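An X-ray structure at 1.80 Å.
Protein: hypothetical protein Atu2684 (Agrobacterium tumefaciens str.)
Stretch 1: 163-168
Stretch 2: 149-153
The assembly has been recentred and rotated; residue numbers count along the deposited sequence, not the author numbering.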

# COMPACT_ATOMS: atom_id res chain seq x y z
N ILE A 163 30.94 11.21 -3.89
CA ILE A 163 30.01 11.18 -5.01
C ILE A 163 30.27 12.40 -5.87
O ILE A 163 30.18 13.53 -5.39
CB ILE A 163 28.56 11.23 -4.54
CG1 ILE A 163 28.26 10.02 -3.66
CG2 ILE A 163 27.62 11.29 -5.75
CD1 ILE A 163 26.85 10.03 -3.08
N ASP A 164 30.60 12.16 -7.13
CA ASP A 164 30.87 13.23 -8.09
C ASP A 164 29.75 13.35 -9.11
O ASP A 164 29.41 12.38 -9.79
CB ASP A 164 32.19 12.95 -8.82
CG ASP A 164 33.35 13.75 -8.26
OD1 ASP A 164 33.47 13.84 -7.02
OD2 ASP A 164 34.14 14.28 -9.07
N ILE A 165 29.17 14.54 -9.21
CA ILE A 165 28.08 14.80 -10.13
C ILE A 165 28.48 15.84 -11.17
O ILE A 165 29.09 16.85 -10.83
CB ILE A 165 26.84 15.32 -9.39
CG1 ILE A 165 26.54 14.40 -8.20
CG2 ILE A 165 25.65 15.37 -10.34
CD1 ILE A 165 25.42 14.90 -7.34
N GLY A 166 28.13 15.59 -12.42
CA GLY A 166 28.48 16.51 -13.49
C GLY A 166 27.49 17.64 -13.70
O GLY A 166 26.51 17.78 -12.97
N ALA A 167 27.76 18.46 -14.72
CA ALA A 167 26.91 19.60 -15.04
C ALA A 167 25.63 19.22 -15.79
O ALA A 167 25.59 18.23 -16.52
CB ALA A 167 27.70 20.62 -15.86
N GLY A 168 24.60 20.03 -15.59
CA GLY A 168 23.32 19.80 -16.23
C GLY A 168 22.39 20.97 -16.00
O GLY A 168 22.84 22.07 -15.67
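Stretch 2 149-153: NVPVS

Antiparallel pairing of stretch 2 (Asn 149 to Ser 153) with stretch 1 (Ile 163 to Gly 168) in the hypothetical protein Atu2684. Val 152 and Ser 153 are extended strand residues, with phi/psi of -135/129° and -129/149°, and run alongside the strand Ile 163 to Ile 165; the end-to-end directions of the touching parts differ by 154°. The register sets Ser 153 against Asp 164 (CA to CA 4.9 Å), Val 152 against Ile 165 and Pro 151 against Gly 166 (CA to CA 5.0 Å).

Three backbone hydrogen bonds hold the pair. Asp 164 and Ser 153 form a hydrogen-bonded antiparallel pair, in which each residue both gives and accepts: Asp 164 N donates to Ser 153 O at 2.7 Å (162° at the hydrogen), and Ser 153 N donates to Asp 164 O at 2.8 Å (160°). Ile 165 and Val 152 form the non-hydrogen-bonded pair that follows, so the next bond comes one residue further on, where Gly 166 N donates to Pro 151 O at 2.8 Å (157°). Pro 151 has no amide hydrogen to return, and its part in the ladder is that of an acceptor. The same three carbonyls also receive CA-H...O contacts: Ser 153 O lies 3.3 Å from Ile 163 CA, Asp 164 O 3.3 Å from Val 152 CA, and Pro 151 O 3.5 Å from Ile 165 CA.

Water adds to this pattern at two places. Water 1 bridges the loop ends, donating to Ala 167 O at 2.9 Å and to Asn 149 O at 3.3 Å. Water 2 is hydrogen-bonded to Ser 153 OG at 2.7 Å and donates a weak bond of 3.4 Å to Asp 164 O. The carboxylate of Asp 164 leads away from stretch 2, and its OD1 is hydrogen-bonded elsewhere in the structure.

Asp 164 and Ser 153 share one face of the sheet, their CB atoms 4.0 Å apart; Ile 165 and Val 152 point to the other. Val 150, chi1 t, points toward stretch 1: its CG1 meets Ile 165 CG2 at 4.0 Å and approaches Gly 166 O at 3.6 Å. Ile 163 CG2 reaches Val 152 CG1 at 4.4 Å. Close packing at Gly 166 leaves no space for a side chain, since an ideal CB there would fall 2.2 Å from Pro 151 CG. Together the two stretches bury 347 Å², summed over both sides.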

# COMPACT_ATOMS: atom_id res chain seq x y z
N ASN A 149 21.60 11.37 -18.68
CA ASN A 149 22.41 12.42 -19.30
C ASN A 149 23.44 13.13 -18.42
O ASN A 149 24.35 13.78 -18.93
CB ASN A 149 21.50 13.47 -19.92
CG ASN A 149 20.68 12.92 -21.07
OD1 ASN A 149 19.66 13.49 -21.44
ND2 ASN A 149 21.14 11.82 -21.65
N VAL A 150 23.29 13.00 -17.11
CA VAL A 150 24.22 13.65 -16.19
C VAL A 150 25.18 12.63 -15.60
O VAL A 150 24.76 11.64 -15.01
CB VAL A 150 23.47 14.33 -15.03
CG1 VAL A 150 24.45 15.08 -14.14
CG2 VAL A 150 22.40 15.27 -15.57
N PRO A 151 26.49 12.85 -15.76
CA PRO A 151 27.45 11.89 -15.22
C PRO A 151 27.46 11.87 -13.70
O PRO A 151 27.40 12.91 -13.04
CB PRO A 151 28.78 12.37 -15.81
CG PRO A 151 28.59 13.84 -15.97
CD PRO A 151 27.17 13.95 -16.47
N VAL A 152 27.49 10.66 -13.14
CA VAL A 152 27.52 10.46 -11.70
C VAL A 152 28.57 9.39 -11.43
O VAL A 152 28.57 8.34 -12.07
CB VAL A 152 26.15 9.97 -11.15
CG1 VAL A 152 26.25 9.76 -9.64
CG2 VAL A 152 25.06 10.98 -11.46
N SER A 153 29.47 9.69 -10.51
CA SER A 153 30.55 8.77 -10.14
C SER A 153 30.57 8.62 -8.63
O SER A 153 30.23 9.55 -7.91
CB SER A 153 31.91 9.32 -10.59
OG SER A 153 31.97 9.51 -11.99
O HOH W 1 24.16 17.03 -18.70
O HOH W 2 31.34 12.08 -12.56